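Local coordinates for probable FAD-dependent oxidoreductase PA4991 (Pseudomonas aeruginosa PAO1, PDB 5EZ7), which binds one FAD per monomer and probably works as an FAD-dependent oxidoreductase whose physiological substrate is unknown, at residues 253-258 with 269-275. Sequence-based numbering, arbitrary orientation.
Sequences PRITVT and WYLGGDI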
ATOM      1  N   PRO A 253       6.474  -2.457  17.796  1.00 55.44           N
ATOM      2  CA  PRO A 253       5.561  -3.556  18.136  1.00 52.85           C
ATOM      3  C   PRO A 253       6.257  -4.920  18.107  1.00 51.30           C
ATOM      4  O   PRO A 253       6.992  -5.217  17.164  1.00 50.66           O
ATOM      5  CB  PRO A 253       4.491  -3.499  17.035  1.00 51.06           C
ATOM      6  CG  PRO A 253       4.628  -2.155  16.405  1.00 52.12           C
ATOM      7  CD  PRO A 253       6.050  -1.733  16.583  1.00 52.90           C
ATOM      8  N   ARG A 254       6.012  -5.710  19.142  1.00 51.57           N
ATOM      9  CA  ARG A 254       6.430  -7.117  19.252  1.00 53.19           C
ATOM     10  C   ARG A 254       5.754  -7.912  18.118  1.00 49.96           C
ATOM     11  O   ARG A 254       6.423  -8.574  17.317  1.00 48.80           O
ATOM     12  CB  ARG A 254       6.012  -7.624  20.653  1.00 56.73           C
ATOM     13  CG  ARG A 254       6.437  -9.026  21.100  1.00 61.00           C
ATOM     14  CD  ARG A 254       6.731  -9.032  22.624  1.00 65.14           C
ATOM     15  NE  ARG A 254       6.634 -10.338  23.301  1.00 67.07           N
ATOM     16  CZ  ARG A 254       7.606 -11.268  23.396  1.00 67.93           C
ATOM     17  NH1 ARG A 254       7.353 -12.411  24.065  1.00 65.76           N
ATOM     18  NH2 ARG A 254       8.814 -11.094  22.826  1.00 66.05           N
ATOM     19  N   ILE A 255       4.425  -7.800  18.056  1.00 47.55           N
ATOM     20  CA  ILE A 255       3.608  -8.272  16.950  1.00 44.94           C
ATOM     21  C   ILE A 255       2.579  -7.212  16.628  1.00 39.82           C
ATOM     22  O   ILE A 255       2.191  -6.436  17.515  1.00 38.67           O
ATOM     23  CB  ILE A 255       2.864  -9.585  17.271  1.00 49.17           C
ATOM     24  CG1 ILE A 255       1.823  -9.394  18.390  1.00 53.56           C
ATOM     25  CG2 ILE A 255       3.858 -10.668  17.684  1.00 51.17           C
ATOM     26  CD1 ILE A 255       0.779 -10.501  18.455  1.00 56.23           C
ATOM     27  N   THR A 256       2.142  -7.211  15.372  1.00 34.92           N
ATOM     28  CA  THR A 256       1.060  -6.343  14.868  1.00 33.01           C
ATOM     29  C   THR A 256      -0.021  -7.305  14.290  1.00 30.44           C
ATOM     30  O   THR A 256       0.259  -8.061  13.362  1.00 27.06           O
ATOM     31  CB  THR A 256       1.600  -5.282  13.816  1.00 31.98           C
ATOM     32  OG1 THR A 256       2.389  -4.288  14.482  1.00 33.20           O
ATOM     33  CG2 THR A 256       0.495  -4.525  13.102  1.00 31.65           C
ATOM     34  N   VAL A 257      -1.221  -7.294  14.875  1.00 29.80           N
ATOM     35  CA  VAL A 257      -2.312  -8.133  14.395  1.00 29.26           C
ATOM     36  C   VAL A 257      -3.351  -7.324  13.629  1.00 27.98           C
ATOM     37  O   VAL A 257      -3.849  -6.328  14.121  1.00 27.68           O
ATOM     38  CB  VAL A 257      -3.061  -8.862  15.531  1.00 30.57           C
ATOM     39  CG1 VAL A 257      -4.084  -9.857  14.971  1.00 30.14           C
ATOM     40  CG2 VAL A 257      -2.091  -9.607  16.422  1.00 31.64           C
ATOM     41  N   THR A 258      -3.704  -7.810  12.449  1.00 26.78           N
ATOM     42  CA  THR A 258      -4.932  -7.393  11.758  1.00 26.88           C
ATOM     43  C   THR A 258      -5.779  -8.620  11.420  1.00 26.28           C
ATOM     44  O   THR A 258      -5.247  -9.713  11.207  1.00 25.80           O
ATOM     45  CB  THR A 258      -4.582  -6.571  10.506  1.00 26.95           C
ATOM     46  OG1 THR A 258      -3.563  -7.249   9.728  1.00 25.92           O
ATOM     47  CG2 THR A 258      -4.026  -5.218  10.952  1.00 27.37           C
ATOM     48  N   TRP A 269      -5.967 -14.035  10.887  1.00 28.80           N
ATOM     49  CA  TRP A 269      -5.129 -13.104  11.625  1.00 27.99           C
ATOM     50  C   TRP A 269      -3.810 -13.015  10.891  1.00 27.60           C
ATOM     51  O   TRP A 269      -3.123 -14.016  10.730  1.00 28.27           O
ATOM     52  CB  TRP A 269      -4.822 -13.606  13.053  1.00 27.38           C
ATOM     53  CG  TRP A 269      -5.853 -13.343  14.088  1.00 27.38           C
ATOM     54  CD1 TRP A 269      -6.905 -12.477  14.011  1.00 27.55           C
ATOM     55  CD2 TRP A 269      -5.895 -13.913  15.404  1.00 27.60           C
ATOM     56  NE1 TRP A 269      -7.608 -12.485  15.189  1.00 28.26           N
ATOM     57  CE2 TRP A 269      -7.008 -13.360  16.062  1.00 28.35           C
ATOM     58  CE3 TRP A 269      -5.096 -14.852  16.091  1.00 27.91           C
ATOM     59  CZ2 TRP A 269      -7.353 -13.715  17.388  1.00 29.22           C
ATOM     60  CZ3 TRP A 269      -5.440 -15.206  17.406  1.00 28.75           C
ATOM     61  CH2 TRP A 269      -6.554 -14.633  18.033  1.00 29.17           C
ATOM     62  N   TYR A 270      -3.448 -11.807  10.520  1.00 27.30           N
ATOM     63  CA  TYR A 270      -2.248 -11.505   9.778  1.00 26.84           C
ATOM     64  C   TYR A 270      -1.273 -10.848  10.750  1.00 27.02           C
ATOM     65  O   TYR A 270      -1.610  -9.828  11.373  1.00 26.90           O
ATOM     66  CB  TYR A 270      -2.647 -10.559   8.647  1.00 26.55           C
ATOM     67  CG  TYR A 270      -1.649 -10.327   7.557  1.00 27.24           C
ATOM     68  CD1 TYR A 270      -0.736 -11.288   7.179  1.00 27.82           C
ATOM     69  CD2 TYR A 270      -1.666  -9.130   6.835  1.00 27.96           C
ATOM     70  CE1 TYR A 270       0.177 -11.049   6.143  1.00 28.18           C
ATOM     71  CE2 TYR A 270      -0.767  -8.889   5.813  1.00 27.81           C
ATOM     72  CZ  TYR A 270       0.162  -9.852   5.469  1.00 27.41           C
ATOM     73  OH  TYR A 270       1.063  -9.619   4.440  1.00 27.87           O
ATOM     74  N   LEU A 271      -0.084 -11.437  10.888  1.00 26.72           N
ATOM     75  CA  LEU A 271       0.872 -11.005  11.870  1.00 27.91           C
ATOM     76  C   LEU A 271       2.108 -10.375  11.268  1.00 27.01           C
ATOM     77  O   LEU A 271       2.910 -11.068  10.636  1.00 26.71           O
ATOM     78  CB  LEU A 271       1.326 -12.182  12.743  1.00 30.14           C
ATOM     79  CG  LEU A 271       0.335 -13.199  13.319  1.00 31.91           C
ATOM     80  CD1 LEU A 271       1.107 -14.192  14.183  1.00 33.80           C
ATOM     81  CD2 LEU A 271      -0.762 -12.569  14.157  1.00 32.41           C
ATOM     82  N   GLY A 272       2.294  -9.087  11.553  1.00 26.69           N
ATOM     83  CA  GLY A 272       3.548  -8.357  11.286  1.00 26.57           C
ATOM     84  C   GLY A 272       4.211  -7.924  12.567  1.00 28.09           C
ATOM     85  O   GLY A 272       4.072  -8.599  13.611  1.00 28.56           O
ATOM     86  N   GLY A 273       4.901  -6.787  12.511  1.00 29.01           N
ATOM     87  CA  GLY A 273       5.742  -6.334  13.599  1.00 31.57           C
ATOM     88  C   GLY A 273       7.142  -6.960  13.630  1.00 33.84           C
ATOM     89  O   GLY A 273       7.682  -7.367  12.593  1.00 34.42           O
ATOM     90  N   ASP A 274       7.717  -7.033  14.818  1.00 35.68           N
ATOM     91  CA  ASP A 274       9.101  -7.453  14.999  1.00 39.15           C
ATOM     92  C   ASP A 274       9.280  -8.962  14.760  1.00 38.01           C
ATOM     93  O   ASP A 274      10.376  -9.421  14.426  1.00 37.32           O
ATOM     94  CB  ASP A 274       9.588  -7.090  16.424  1.00 43.25           C
ATOM     95  CG  ASP A 274      11.095  -7.401  16.651  1.00 47.12           C
ATOM     96  OD1 ASP A 274      11.956  -6.601  16.217  1.00 49.15           O
ATOM     97  OD2 ASP A 274      11.412  -8.456  17.269  1.00 50.00           O
ATOM     98  N   ILE A 275       8.215  -9.731  14.951  1.00 36.74           N
ATOM     99  CA  ILE A 275       8.242 -11.147  14.617  1.00 36.84           C
ATOM    100  C   ILE A 275       8.456 -11.369  13.094  1.00 35.50           C
ATOM    101  O   ILE A 275       9.029 -12.385  12.706  1.00 35.51           O
ATOM    102  CB  ILE A 275       6.967 -11.885  15.096  1.00 36.86           C
ATOM    103  CG1 ILE A 275       7.204 -13.400  15.129  1.00 37.56           C
ATOM    104  CG2 ILE A 275       5.763 -11.531  14.219  1.00 35.80           C
ATOM    105  CD1 ILE A 275       5.955 -14.232  15.341  1.00 37.31           C
TER
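Val257 lays CG1 over one face of the Trp269 indole, 4.2 Å from the centroid of the five-membered ring and displaced toward the rim. This is a CH-pi contact. The torsions split the valine branches: CG1 is anti to the backbone N (chi1 -173°) and reaches the indole, while CG2 runs alongside Leu271 and meets its CD2 at 4.0 Å. Farther along, Ile255 and Ile275 lie side by side and touch through their CG2 methyls. Helix 285-299 packs on Ile255, Trp269, Leu271 and Ile275, and Trp269 NE1 is hydrogen-bonded to the carbonyl of Lys240.

The two segments belong to the antiparallel beta hairpin of strands 255-261 and 267-272, inside the large mixed sheet of this DAO-family protein. Thr256 with Gly272 and Thr258 with Tyr270 are hydrogen-bonded pairs; Val257 with Leu271 is the non-hydrogen-bonded pair between them. Tyr270 N to Thr258 O is short and nearly straight, 2.8 Å and 176°. By contrast, Thr256 N sits above the carbonyl plane of Gly272, 3.0 Å from its O.

Thr258 and Tyr270 also lie side by side, with Thr258 OG1 3.6 Å from Tyr270 CB and at the edge of the phenol ring. That hydroxyl is hydrogen-bonded to Gln50, an FAD-binding residue, and to His260. The Tyr270 side chain lies about 4 Å from the FAD at the nearest atoms, and its OH is hydrogen-bonded to the carbonyl of Lys48.

Next to Gly272, Gly273 has a positive phi (82°). Asp274 N then hydrogen-bonds to Pro253 O at 3.1 Å, and Ile275 N to Arg254 O at 3.2 Å.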